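Local coordinates for protein branched-chain-amino-acid aminotransferase (Pseudomonas sp. UW4, PDB 6JIF) that catalyses the pyridoxal-5'-phosphate-dependent transfer of amino groups between branched-chain amino acids and 2-oxo acids, at residues L93-Q98 with L272-K277; I151-N156 with A162-F167; G175-G180 with G304-I309; S191-A196 with M233-I238. All blocks are in the same frame, centred on the assembly; numbering follows the deposited sequence.

Interaction 1 of 4, residues L93-Q98 with L272-K277; sequences LFRPDQ and LIELAK
R95 and E274 illustrate how a single salt bridge can span two elements whose backbones stay well apart. One carboxylate oxygen does all the work: E274 OE1 accepts from R95 NH1 at 2.9 Å and, in a weak bond, from R95 NH2 at 3.1 Å, so both terminal nitrogens fork onto the same atom. OE1 sits at the guanidinium edge, somewhat tilted from its plane, and the two flat groups are turned 36° against each other. A bend in the arginine chain at chi3 (80°) swings the guanidinium toward the helix 267-278, while the glutamate reaches out with an extended chain. Around this pair, R95 CG rests over the centre of the F94 ring, 3.6 Å above its plane, and Q98 CG covers one guanidinium face toward its rim. S271 OG accepts a further bond from NH1, and W355 adds a cation-pi contact. R95 is also the N-cap residue of the helix 96-109, with its carbonyl O bonded to Q98 N. A leucine in place of R95 would probably leave E274 without its positive mate and W355 without its cation. The contact thus ties the junction of strand 91-94 and helix 96-109 to helix 267-278, whose first residues, I267 and T268, hydrogen-bond the cofactor. Although NH1 comes nearly along the C-O axis of OE1, the bent, single-oxygen fork is consistent with charge attraction outweighing directed hydrogen bonding.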
loop_
_atom_site.group_PDB
_atom_site.type_symbol
_atom_site.label_atom_id
_atom_site.label_comp_id
_atom_site.label_asym_id
_atom_site.label_seq_id
_atom_site.Cartn_x
_atom_site.Cartn_y
_atom_site.Cartn_z
ATOM N N LEU B 93 12.535 -24.132 -13.743
ATOM C CA LEU B 93 11.788 -22.991 -13.232
ATOM C C LEU B 93 10.687 -23.534 -12.318
ATOM O O LEU B 93 9.833 -24.289 -12.776
ATOM C CB LEU B 93 11.216 -22.226 -14.428
ATOM C CG LEU B 93 10.365 -21.002 -14.219
ATOM C CD1 LEU B 93 11.256 -19.982 -13.541
ATOM C CD2 LEU B 93 9.904 -20.494 -15.578
ATOM N N PHE B 94 10.648 -23.102 -11.052
ATOM C CA PHE B 94 9.828 -23.773 -10.028
ATOM C C PHE B 94 8.419 -23.166 -9.924
ATOM O O PHE B 94 8.264 -22.040 -9.454
ATOM C CB PHE B 94 10.548 -23.711 -8.667
ATOM C CG PHE B 94 9.838 -24.466 -7.565
ATOM C CD1 PHE B 94 9.876 -25.861 -7.508
ATOM C CD2 PHE B 94 9.111 -23.770 -6.594
ATOM C CE1 PHE B 94 9.238 -26.570 -6.497
ATOM C CE2 PHE B 94 8.438 -24.480 -5.572
ATOM C CZ PHE B 94 8.514 -25.857 -5.510
ATOM N N ARG B 95 7.375 -23.973 -10.300
ATOM C CA ARG B 95 5.946 -23.682 -10.096
ATOM C C ARG B 95 5.515 -22.297 -10.584
ATOM O O ARG B 95 4.745 -21.612 -9.896
ATOM C CB ARG B 95 5.590 -23.866 -8.617
ATOM C CG ARG B 95 5.916 -25.313 -8.156
ATOM C CD ARG B 95 5.103 -25.674 -6.952
ATOM N NE ARG B 95 3.736 -26.069 -7.265
ATOM C CZ ARG B 95 2.829 -26.395 -6.345
ATOM N NH1 ARG B 95 3.141 -26.402 -5.031
ATOM N NH2 ARG B 95 1.634 -26.812 -6.736
ATOM N N PRO B 96 5.950 -21.856 -11.762
ATOM C CA PRO B 96 5.548 -20.521 -12.206
ATOM C C PRO B 96 4.045 -20.382 -12.455
ATOM O O PRO B 96 3.515 -19.266 -12.377
ATOM C CB PRO B 96 6.333 -20.337 -13.505
ATOM C CG PRO B 96 6.549 -21.680 -14.001
ATOM C CD PRO B 96 6.788 -22.545 -12.775
ATOM N N ASP B 97 3.362 -21.485 -12.760
ATOM C CA ASP B 97 1.913 -21.454 -12.870
ATOM C C ASP B 97 1.274 -20.961 -11.579
ATOM O O ASP B 97 0.268 -20.253 -11.607
ATOM C CB ASP B 97 1.400 -22.835 -13.259
ATOM C CG ASP B 97 1.603 -23.896 -12.165
ATOM O OD1 ASP B 97 2.776 -24.040 -11.694
ATOM O OD2 ASP B 97 0.620 -24.649 -11.871
ATOM N N GLN B 98 1.833 -21.339 -10.413
ATOM C CA GLN B 98 1.240 -20.867 -9.141
ATOM C C GLN B 98 1.426 -19.368 -8.959
ATOM O O GLN B 98 0.534 -18.685 -8.407
ATOM C CB GLN B 98 1.843 -21.626 -7.940
ATOM C CG GLN B 98 1.387 -23.085 -7.880
ATOM C CD GLN B 98 -0.087 -23.196 -7.689
ATOM O OE1 GLN B 98 -0.700 -22.478 -6.865
ATOM N NE2 GLN B 98 -0.697 -24.052 -8.485
ATOM N N LEU B 272 5.372 -27.173 0.593
ATOM C CA LEU B 272 5.675 -27.963 1.790
ATOM C C LEU B 272 4.460 -28.774 2.226
ATOM O O LEU B 272 4.599 -29.924 2.655
ATOM C CB LEU B 272 6.148 -27.025 2.921
ATOM C CG LEU B 272 7.504 -26.348 2.678
ATOM C CD1 LEU B 272 7.877 -25.366 3.781
ATOM C CD2 LEU B 272 8.590 -27.457 2.583
ATOM N N ILE B 273 3.252 -28.203 2.138
ATOM C CA ILE B 273 2.053 -28.967 2.501
ATOM C C ILE B 273 1.930 -30.193 1.614
ATOM O O ILE B 273 1.674 -31.305 2.094
ATOM C CB ILE B 273 0.792 -28.078 2.457
ATOM C CG1 ILE B 273 0.796 -27.110 3.650
ATOM C CG2 ILE B 273 -0.503 -28.922 2.459
ATOM C CD1 ILE B 273 -0.218 -25.971 3.564
ATOM N N GLU B 274 2.128 -30.006 0.298
ATOM C CA GLU B 274 1.989 -31.117 -0.642
ATOM C C GLU B 274 3.099 -32.148 -0.449
ATOM O O GLU B 274 2.844 -33.355 -0.504
ATOM C CB GLU B 274 1.941 -30.572 -2.077
ATOM C CG GLU B 274 0.516 -29.948 -2.305
ATOM C CD GLU B 274 0.260 -29.045 -3.535
ATOM O OE1 GLU B 274 1.159 -28.356 -4.054
ATOM O OE2 GLU B 274 -0.941 -28.973 -3.928
ATOM N N LEU B 275 4.338 -31.708 -0.191
ATOM C CA LEU B 275 5.407 -32.686 -0.002
ATOM C C LEU B 275 5.228 -33.417 1.316
ATOM O O LEU B 275 5.454 -34.616 1.393
ATOM C CB LEU B 275 6.786 -32.031 -0.058
ATOM C CG LEU B 275 7.176 -31.515 -1.448
ATOM C CD1 LEU B 275 8.398 -30.608 -1.279
ATOM C CD2 LEU B 275 7.454 -32.668 -2.442
ATOM N N ALA B 276 4.808 -32.696 2.364
ATOM C CA ALA B 276 4.531 -33.326 3.642
ATOM C C ALA B 276 3.493 -34.421 3.479
ATOM O O ALA B 276 3.662 -35.524 3.993
ATOM C CB ALA B 276 4.021 -32.255 4.651
ATOM N N LYS B 277 2.394 -34.126 2.762
ATOM C CA LYS B 277 1.308 -35.094 2.639
ATOM C C LYS B 277 1.657 -36.238 1.709
ATOM O O LYS B 277 1.316 -37.393 1.992
ATOM C CB LYS B 277 0.044 -34.418 2.136
ATOM C CG LYS B 277 -0.685 -33.610 3.173
ATOM C CD LYS B 277 -2.054 -33.160 2.525
ATOM C CE LYS B 277 -2.622 -31.864 3.134
ATOM N NZ LYS B 277 -3.704 -31.287 2.259
#

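Interaction 2 of 4, residues I151-N156 with A162-F167; sequences IGVGDN and APEFIF
I151 and I166 form one hydrogen-bonded antiparallel pair and V153 and E164 another, with G152 opposite F165 in the non-hydrogen-bonded pair between them, the short strand axes approaching to 4.5 Å. The ladder is uneven: V153 N lies 2.9 Å from E164 O, its N-H pointing straight at the oxygen (174°) but from above the carbonyl plane, whereas the return bond from E164 N to V153 O is longer, 3.2 Å, and more bent (140°). On one face, I151 and I166 lie side by side, CG1 of the first against CB of the second at 3.9 Å, and V153 CG1 meets I166 CD1 with the two chains nearly perpendicular. On the other face the G152 position is filled, since A162 CB lies 3.6 Å from G152 CA and any side chain at G152 would collide with it. F165 CG lies opposite its carbonyl carbon (chi1 -56°), which goes with F165 CD2 approaching G152 CA, also at 3.6 Å. Replacing F165 by an alanine is likely to open a gap beside G152 and leave M112 and P113 without the ring they pack on. This is the end of a beta hairpin within the antiparallel sheet: strand 41-47 continues it beyond 164-167 through backbone bonds to F165 and F167, helix 69-72 and strand 61-65 pack against it, and I151 meets L71 of the second subunit.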
loop_
_atom_site.group_PDB
_atom_site.type_symbol
_atom_site.label_atom_id
_atom_site.label_comp_id
_atom_site.label_asym_id
_atom_site.label_seq_id
_atom_site.Cartn_x
_atom_site.Cartn_y
_atom_site.Cartn_z
ATOM N N ILE B 151 1.907 -2.740 -12.606
ATOM C CA ILE B 151 1.774 -1.433 -11.965
ATOM C C ILE B 151 0.866 -0.521 -12.808
ATOM O O ILE B 151 0.940 -0.546 -14.037
ATOM C CB ILE B 151 3.151 -0.771 -11.752
ATOM C CG1 ILE B 151 3.933 -0.644 -13.042
ATOM C CG2 ILE B 151 3.936 -1.431 -10.614
ATOM C CD1 ILE B 151 5.033 0.400 -12.881
ATOM N N GLY B 152 0.068 0.323 -12.136
ATOM C CA GLY B 152 -0.789 1.309 -12.818
ATOM C C GLY B 152 0.012 2.537 -13.205
ATOM O O GLY B 152 0.713 3.123 -12.379
ATOM N N VAL B 153 -0.087 2.930 -14.470
ATOM C CA VAL B 153 0.691 4.031 -15.025
ATOM C C VAL B 153 -0.202 4.878 -15.930
ATOM O O VAL B 153 -1.398 4.604 -16.123
ATOM C CB VAL B 153 1.933 3.530 -15.805
ATOM C CG1 VAL B 153 2.849 2.587 -14.888
ATOM C CG2 VAL B 153 1.529 2.820 -17.060
ATOM N N GLY B 154 0.405 5.912 -16.498
ATOM C CA GLY B 154 -0.304 6.901 -17.288
ATOM C C GLY B 154 -0.751 8.071 -16.420
ATOM O O GLY B 154 -0.828 7.977 -15.197
ATOM N N ASP B 155 -1.049 9.191 -17.081
ATOM C CA ASP B 155 -1.527 10.392 -16.394
ATOM C C ASP B 155 -2.853 10.153 -15.685
ATOM O O ASP B 155 -3.845 9.771 -16.320
ATOM C CB ASP B 155 -1.734 11.523 -17.373
ATOM C CG ASP B 155 -0.467 11.999 -18.046
ATOM O OD1 ASP B 155 0.653 11.596 -17.665
ATOM O OD2 ASP B 155 -0.630 12.852 -18.957
ATOM N N ASN B 156 -2.904 10.513 -14.402
ATOM C CA ASN B 156 -4.123 10.393 -13.617
ATOM C C ASN B 156 -4.067 11.273 -12.377
ATOM O O ASN B 156 -2.995 11.540 -11.831
ATOM C CB ASN B 156 -4.362 8.939 -13.176
ATOM C CG ASN B 156 -5.615 8.809 -12.357
ATOM O OD1 ASN B 156 -6.702 8.942 -12.897
ATOM N ND2 ASN B 156 -5.476 8.599 -11.034
ATOM N N ALA B 162 -6.037 2.688 -13.004
ATOM C CA ALA B 162 -5.254 3.495 -13.932
ATOM C C ALA B 162 -5.747 3.343 -15.371
ATOM O O ALA B 162 -6.387 2.348 -15.703
ATOM C CB ALA B 162 -3.782 3.129 -13.827
ATOM N N PRO B 163 -5.446 4.316 -16.256
ATOM C CA PRO B 163 -5.769 4.128 -17.677
ATOM C C PRO B 163 -4.809 3.212 -18.423
ATOM O O PRO B 163 -5.188 2.752 -19.514
ATOM C CB PRO B 163 -5.673 5.552 -18.251
ATOM C CG PRO B 163 -4.516 6.143 -17.452
ATOM C CD PRO B 163 -4.811 5.624 -16.042
ATOM N N GLU B 164 -3.572 3.014 -17.940
ATOM C CA GLU B 164 -2.607 2.129 -18.596
ATOM C C GLU B 164 -1.907 1.308 -17.525
ATOM O O GLU B 164 -1.894 1.683 -16.343
ATOM C CB GLU B 164 -1.508 2.884 -19.389
ATOM C CG GLU B 164 -1.963 3.787 -20.487
ATOM C CD GLU B 164 -0.858 4.757 -20.919
ATOM O OE1 GLU B 164 0.341 4.449 -20.740
ATOM O OE2 GLU B 164 -1.199 5.845 -21.432
ATOM N N PHE B 165 -1.308 0.184 -17.924
ATOM C CA PHE B 165 -0.573 -0.629 -16.960
ATOM C C PHE B 165 0.720 -1.162 -17.595
ATOM O O PHE B 165 0.829 -1.279 -18.799
ATOM C CB PHE B 165 -1.428 -1.804 -16.395
ATOM C CG PHE B 165 -2.720 -1.380 -15.765
ATOM C CD1 PHE B 165 -3.828 -1.163 -16.555
ATOM C CD2 PHE B 165 -2.807 -1.235 -14.386
ATOM C CE1 PHE B 165 -5.026 -0.731 -15.986
ATOM C CE2 PHE B 165 -3.999 -0.808 -13.804
ATOM C CZ PHE B 165 -5.097 -0.584 -14.606
ATOM N N ILE B 166 1.699 -1.477 -16.754
ATOM C CA ILE B 166 2.937 -2.126 -17.168
ATOM C C ILE B 166 3.025 -3.479 -16.473
ATOM O O ILE B 166 2.819 -3.582 -15.261
ATOM C CB ILE B 166 4.174 -1.259 -16.848
ATOM C CG1 ILE B 166 4.288 -0.157 -17.891
ATOM C CG2 ILE B 166 5.473 -2.115 -16.790
ATOM C CD1 ILE B 166 5.334 0.888 -17.553
ATOM N N PHE B 167 3.353 -4.528 -17.245
ATOM C CA PHE B 167 3.718 -5.844 -16.713
ATOM C C PHE B 167 5.195 -6.041 -17.053
ATOM O O PHE B 167 5.587 -5.896 -18.202
ATOM C CB PHE B 167 2.842 -6.941 -17.338
ATOM C CG PHE B 167 3.323 -8.322 -17.027
ATOM C CD1 PHE B 167 3.692 -8.651 -15.726
ATOM C CD2 PHE B 167 3.439 -9.270 -18.030
ATOM C CE1 PHE B 167 4.174 -9.937 -15.420
ATOM C CE2 PHE B 167 3.908 -10.568 -17.751
ATOM C CZ PHE B 167 4.257 -10.915 -16.471
HETATM O O HOH W 1 -2.715 8.444 -19.723
#

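Interaction 3 of 4, residues G175-G180 with G304-I309; sequences GAYFKG and GTAAVI. With PLP (pyridoxal-5'-phosphate), chain D.
Y177 leans on A306 and A307, joining the loop that leads from the antiparallel sheet to the mixed sheet with the tight hairpin turn between strands 297-304 and 308-317, a turn that holds the cofactor phosphate in this aminotransferase class IV fold. The direct contacts are apolar. Y177 turns its CG to the far side from its own backbone N (chi1 -174°), which brings the ring over to the turn, and CD2 then meets A306 CB at 3.8 Å. Nearer the backbone, Y177 CB lies 3.9 Å from A307 CA and also touches A306 O. Behind this ring, Y177 CD1 rests on one face of F178, toward the rim, a packing between neighbours in the loop. Polar coupling runs through water alone: one molecule accepts from Y177 N at 2.8 Å and donates to A306 O at 3.3 Å, with no direct hydrogen bond between the segments. The turn itself is closed by G304 N bonding to V308 O, with a weak return bond from V308 N to G304 O, and K82 NZ binds T305 O. The third group is ligand binding. G304 lies so near the cofactor that a side chain on it would crowd PLP C5A. Two donors of T305 grip a single phosphate oxygen: T305 N reaches PLP O3P at 2.9 Å, and T305 OG1 donates to the same O3P at 2.7 Å.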
loop_
_atom_site.group_PDB
_atom_site.type_symbol
_atom_site.label_atom_id
_atom_site.label_comp_id
_atom_site.label_asym_id
_atom_site.label_seq_id
_atom_site.Cartn_x
_atom_site.Cartn_y
_atom_site.Cartn_z
ATOM N N GLY B 175 21.885 -15.998 -3.886
ATOM C CA GLY B 175 22.461 -17.126 -3.193
ATOM C C GLY B 175 21.602 -17.473 -2.013
ATOM O O GLY B 175 20.381 -17.322 -2.049
ATOM N N ALA B 176 22.239 -17.949 -0.951
ATOM C CA ALA B 176 21.531 -18.227 0.287
ATOM C C ALA B 176 21.059 -16.906 0.864
ATOM O O ALA B 176 21.806 -15.925 0.879
ATOM C CB ALA B 176 22.459 -18.931 1.282
ATOM N N TYR B 177 19.834 -16.882 1.376
ATOM C CA TYR B 177 19.330 -15.639 1.949
ATOM C C TYR B 177 20.100 -15.298 3.226
ATOM O O TYR B 177 20.514 -14.151 3.421
ATOM C CB TYR B 177 17.824 -15.760 2.206
ATOM C CG TYR B 177 17.165 -14.475 2.679
ATOM C CD1 TYR B 177 17.214 -14.085 4.020
ATOM C CD2 TYR B 177 16.489 -13.652 1.781
ATOM C CE1 TYR B 177 16.617 -12.899 4.445
ATOM C CE2 TYR B 177 15.884 -12.477 2.188
ATOM C CZ TYR B 177 15.951 -12.097 3.520
ATOM O OH TYR B 177 15.358 -10.916 3.922
ATOM N N PHE B 178 20.264 -16.265 4.129
ATOM C CA PHE B 178 21.210 -16.171 5.238
ATOM C C PHE B 178 22.470 -16.941 4.869
ATOM O O PHE B 178 22.388 -18.072 4.375
ATOM C CB PHE B 178 20.624 -16.727 6.531
ATOM C CG PHE B 178 19.351 -16.064 6.927
ATOM C CD1 PHE B 178 18.107 -16.652 6.630
ATOM C CD2 PHE B 178 19.370 -14.831 7.569
ATOM C CE1 PHE B 178 16.915 -16.010 6.978
ATOM C CE2 PHE B 178 18.185 -14.203 7.915
ATOM C CZ PHE B 178 16.963 -14.798 7.621
ATOM N N LYS B 179 23.638 -16.370 5.161
ATOM C CA LYS B 179 24.837 -17.157 4.929
ATOM C C LYS B 179 25.148 -18.013 6.158
ATOM O O LYS B 179 24.728 -17.705 7.278
ATOM C CB LYS B 179 26.044 -16.302 4.516
ATOM C CG LYS B 179 25.787 -15.406 3.268
ATOM C CD LYS B 179 27.111 -15.469 2.447
ATOM C CE LYS B 179 27.452 -14.541 1.226
ATOM N NZ LYS B 179 27.569 -13.046 1.298
ATOM N N GLY B 180 25.813 -19.153 5.916
ATOM C CA GLY B 180 26.081 -20.136 6.951
ATOM C C GLY B 180 25.202 -21.372 6.887
ATOM O O GLY B 180 25.462 -22.349 7.613
ATOM N N GLY B 304 9.223 -19.243 2.555
ATOM C CA GLY B 304 8.904 -18.310 1.456
ATOM C C GLY B 304 9.945 -18.529 0.380
ATOM O O GLY B 304 10.905 -19.271 0.568
ATOM N N THR B 305 9.745 -17.878 -0.766
ATOM C CA THR B 305 10.595 -18.152 -1.923
ATOM C C THR B 305 12.047 -17.740 -1.654
ATOM O O THR B 305 12.977 -18.468 -2.002
ATOM C CB THR B 305 10.030 -17.443 -3.165
ATOM O OG1 THR B 305 8.777 -18.070 -3.538
ATOM C CG2 THR B 305 11.031 -17.527 -4.294
ATOM N N ALA B 306 12.260 -16.548 -1.085
ATOM C CA ALA B 306 13.627 -16.047 -0.933
ATOM C C ALA B 306 14.412 -16.856 0.096
ATOM O O ALA B 306 15.568 -17.234 -0.143
ATOM C CB ALA B 306 13.617 -14.556 -0.578
ATOM N N ALA B 307 13.808 -17.151 1.233
ATOM C CA ALA B 307 14.534 -17.827 2.297
ATOM C C ALA B 307 14.431 -19.340 2.228
ATOM O O ALA B 307 15.307 -20.032 2.751
ATOM C CB ALA B 307 13.985 -17.356 3.635
ATOM N N VAL B 308 13.475 -19.866 1.471
ATOM C CA VAL B 308 13.092 -21.282 1.420
ATOM C C VAL B 308 12.508 -21.653 2.787
ATOM O O VAL B 308 11.272 -21.594 2.974
ATOM C CB VAL B 308 14.225 -22.236 0.955
ATOM C CG1 VAL B 308 13.647 -23.634 0.741
ATOM C CG2 VAL B 308 14.843 -21.729 -0.356
ATOM N N ILE B 309 13.364 -21.954 3.772
ATOM C CA ILE B 309 12.900 -22.154 5.139
ATOM C C ILE B 309 13.838 -21.381 6.046
ATOM O O ILE B 309 15.054 -21.513 5.922
ATOM C CB ILE B 309 12.872 -23.638 5.539
ATOM C CG1 ILE B 309 11.758 -24.342 4.780
ATOM C CG2 ILE B 309 12.625 -23.793 7.071
ATOM C CD1 ILE B 309 11.574 -25.767 5.203
HETATM N N1 PLP D . 4.011 -14.236 3.611
HETATM C C2 PLP D . 3.969 -12.971 3.106
HETATM C C2A PLP D . 3.356 -11.918 3.974
HETATM C C3 PLP D . 4.424 -12.705 1.814
HETATM O O3 PLP D . 4.319 -11.436 1.307
HETATM C C4 PLP D . 4.984 -13.752 1.037
HETATM C C4A PLP D . 5.306 -13.559 -0.433
HETATM C C5 PLP D . 5.023 -15.033 1.621
HETATM C C6 PLP D . 4.525 -15.241 2.872
HETATM C C5A PLP D . 5.643 -16.236 0.981
HETATM O O4P PLP D . 5.104 -16.474 -0.264
HETATM P P PLP D . 5.909 -17.409 -1.274
HETATM O O1P PLP D . 6.200 -18.737 -0.617
HETATM O O2P PLP D . 4.896 -17.576 -2.416
HETATM O O3P PLP D . 7.224 -16.767 -1.707
HETATM O O HOH W 2 18.171 -19.083 0.669
#

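Interaction 4 of 4, residues S191-A196 with M233-I238; sequences SYDRAA and MTHTKI. With PLP (pyridoxal-5'-phosphate), chain D.
D193 and H235 have matching first torsions, each placing CG opposite its carbonyl carbon (chi1 -59° and -79°); with these torsions the two side chains cross obliquely and NE2 meets OD1. H235 NE2 donates to D193 OD1 at 2.7 Å, meeting the oxygen on its syn side. The carboxylate and ring planes stand 59° apart, and the bond is somewhat bent. H235 CE1 touches S191 O at 3.4 Å, which adds a second point of contact on the ring. The other carboxylate oxygen is taken too: D193 OD2 accepts from Q198 N of the second subunit, so the aspartate ties two loops of one chain to the partner chain. Directly after D193, R194 turns back toward the cofactor, laying one guanidinium face over the methyl carbon PLP C2A, with R194 NE 3.6 Å from it; G201 O and S262 O hold its terminal nitrogens. At the subunit interface of this class IV aminotransferase, the pair is a His-carboxylate hydrogen bond whose aspartate directly precedes R194 of the pyridoxal-5'-phosphate pocket.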
loop_
_atom_site.group_PDB
_atom_site.type_symbol
_atom_site.label_atom_id
_atom_site.label_comp_id
_atom_site.label_asym_id
_atom_site.label_seq_id
_atom_site.Cartn_x
_atom_site.Cartn_y
_atom_site.Cartn_z
ATOM N N SER B 191 3.225 -5.445 17.801
ATOM C CA SER B 191 1.908 -4.887 18.111
ATOM C C SER B 191 1.255 -4.264 16.898
ATOM O O SER B 191 0.058 -3.905 16.955
ATOM C CB SER B 191 2.037 -3.850 19.194
ATOM O OG SER B 191 2.736 -2.739 18.687
ATOM N N TYR B 192 1.987 -4.173 15.797
ATOM C CA TYR B 192 1.441 -3.528 14.608
ATOM C C TYR B 192 0.832 -4.542 13.661
ATOM O O TYR B 192 0.987 -5.739 13.833
ATOM C CB TYR B 192 2.544 -2.726 13.908
ATOM C CG TYR B 192 2.990 -1.535 14.762
ATOM C CD1 TYR B 192 2.259 -0.372 14.792
ATOM C CD2 TYR B 192 4.141 -1.609 15.530
ATOM C CE1 TYR B 192 2.641 0.706 15.602
ATOM C CE2 TYR B 192 4.556 -0.540 16.295
ATOM C CZ TYR B 192 3.818 0.605 16.334
ATOM O OH TYR B 192 4.265 1.645 17.123
ATOM N N ASP B 193 0.102 -4.054 12.631
ATOM C CA ASP B 193 -0.535 -4.953 11.663
ATOM C C ASP B 193 0.021 -4.788 10.246
ATOM O O ASP B 193 0.096 -3.670 9.742
ATOM C CB ASP B 193 -2.060 -4.690 11.585
ATOM C CG ASP B 193 -2.791 -4.866 12.922
ATOM O OD1 ASP B 193 -2.579 -5.911 13.582
ATOM O OD2 ASP B 193 -3.597 -3.969 13.294
ATOM N N ARG B 194 0.328 -5.887 9.563
ATOM C CA ARG B 194 0.646 -5.777 8.134
ATOM C C ARG B 194 -0.620 -5.648 7.296
ATOM O O ARG B 194 -0.559 -5.138 6.162
ATOM C CB ARG B 194 1.463 -6.975 7.600
ATOM C CG ARG B 194 0.847 -8.349 7.908
ATOM C CD ARG B 194 1.551 -9.504 7.149
ATOM N NE ARG B 194 1.267 -9.482 5.703
ATOM C CZ ARG B 194 0.191 -10.047 5.125
ATOM N NH1 ARG B 194 -0.713 -10.726 5.838
ATOM N NH2 ARG B 194 0.062 -9.991 3.792
ATOM N N ALA B 195 -1.749 -6.132 7.801
ATOM C CA ALA B 195 -2.945 -6.115 6.959
ATOM C C ALA B 195 -4.170 -6.074 7.848
ATOM O O ALA B 195 -4.138 -6.497 9.003
ATOM C CB ALA B 195 -3.028 -7.342 6.030
ATOM N N ALA B 196 -5.280 -5.600 7.269
ATOM C CA ALA B 196 -6.557 -5.507 7.987
ATOM C C ALA B 196 -7.270 -6.858 7.969
ATOM O O ALA B 196 -6.923 -7.755 7.160
ATOM C CB ALA B 196 -7.422 -4.466 7.295
ATOM N N MET B 233 -7.614 -8.681 14.104
ATOM C CA MET B 233 -8.818 -8.407 14.907
ATOM C C MET B 233 -8.561 -8.596 16.399
ATOM O O MET B 233 -9.069 -7.831 17.223
ATOM C CB MET B 233 -9.953 -9.305 14.442
ATOM C CG MET B 233 -11.293 -8.893 15.050
ATOM S SD MET B 233 -12.710 -9.467 14.144
ATOM C CE MET B 233 -12.850 -8.217 12.824
ATOM N N THR B 234 -7.774 -9.627 16.785
ATOM C CA THR B 234 -7.648 -9.978 18.209
ATOM C C THR B 234 -6.232 -10.086 18.727
ATOM O O THR B 234 -6.054 -10.131 19.957
ATOM C CB THR B 234 -8.372 -11.310 18.542
ATOM O OG1 THR B 234 -7.699 -12.419 17.951
ATOM C CG2 THR B 234 -9.801 -11.300 18.014
ATOM N N HIS B 235 -5.234 -10.208 17.859
ATOM C CA HIS B 235 -3.854 -10.403 18.288
ATOM C C HIS B 235 -3.777 -11.571 19.255
ATOM O O HIS B 235 -3.029 -11.568 20.244
ATOM C CB HIS B 235 -3.257 -9.138 18.880
ATOM C CG HIS B 235 -2.836 -8.177 17.820
ATOM N ND1 HIS B 235 -1.541 -7.746 17.673
ATOM C CD2 HIS B 235 -3.546 -7.572 16.838
ATOM C CE1 HIS B 235 -1.457 -6.942 16.621
ATOM N NE2 HIS B 235 -2.662 -6.796 16.116
ATOM N N THR B 236 -4.454 -12.647 18.874
ATOM C CA THR B 236 -4.300 -13.901 19.607
ATOM C C THR B 236 -3.705 -15.041 18.792
ATOM O O THR B 236 -3.382 -16.079 19.382
ATOM C CB THR B 236 -5.651 -14.353 20.189
ATOM O OG1 THR B 236 -6.606 -14.565 19.144
ATOM C CG2 THR B 236 -6.132 -13.320 21.201
ATOM N N LYS B 237 -3.561 -14.883 17.476
ATOM C CA LYS B 237 -3.179 -15.985 16.584
ATOM C C LYS B 237 -2.069 -15.546 15.639
ATOM O O LYS B 237 -2.110 -14.441 15.108
ATOM C CB LYS B 237 -4.425 -16.455 15.765
ATOM C CG LYS B 237 -5.478 -17.156 16.595
ATOM C CD LYS B 237 -6.846 -17.264 15.852
ATOM C CE LYS B 237 -7.467 -15.903 15.653
ATOM N NZ LYS B 237 -8.954 -15.938 15.301
ATOM N N ILE B 238 -1.068 -16.404 15.420
ATOM C CA ILE B 238 0.003 -16.073 14.476
ATOM C C ILE B 238 -0.522 -16.062 13.052
ATOM O O ILE B 238 -1.257 -16.962 12.637
ATOM C CB ILE B 238 1.137 -17.102 14.603
ATOM C CG1 ILE B 238 1.758 -16.967 15.990
ATOM C CG2 ILE B 238 2.219 -16.918 13.495
ATOM C CD1 ILE B 238 2.799 -18.044 16.315
HETATM N N1 PLP D . 4.011 -14.236 3.611
HETATM C C2 PLP D . 3.969 -12.971 3.106
HETATM C C2A PLP D . 3.356 -11.918 3.974
HETATM C C3 PLP D . 4.424 -12.705 1.814
HETATM O O3 PLP D . 4.319 -11.436 1.307
HETATM C C4 PLP D . 4.984 -13.752 1.037
HETATM C C4A PLP D . 5.306 -13.559 -0.433
HETATM C C5 PLP D . 5.023 -15.033 1.621
HETATM C C6 PLP D . 4.525 -15.241 2.872
HETATM C C5A PLP D . 5.643 -16.236 0.981
HETATM O O4P PLP D . 5.104 -16.474 -0.264
HETATM P P PLP D . 5.909 -17.409 -1.274
HETATM O O1P PLP D . 6.200 -18.737 -0.617
HETATM O O2P PLP D . 4.896 -17.576 -2.416
HETATM O O3P PLP D . 7.224 -16.767 -1.707
#

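Four contacts of one aminotransferase chain illustrate how chemistry follows place. Interaction 2 is the buried one, a backbone ladder with apolar packing near the second subunit, whereas interaction 3 lies at the surface and relies on ring packing and a water. Interactions 1 and 4 are partly buried and each turns on one charged or polar pair. Interactions 1 and 2 reach the same antiparallel sheet, with contact centres about 32 Å apart. Interaction 1 meets interaction 3 where L272 CD1 packs on I309 CD1 at 4.0 Å. Interactions 3 and 4 touch the cofactor from its phosphate and its methyl group respectively, while 2 and 4 both reach the other subunit.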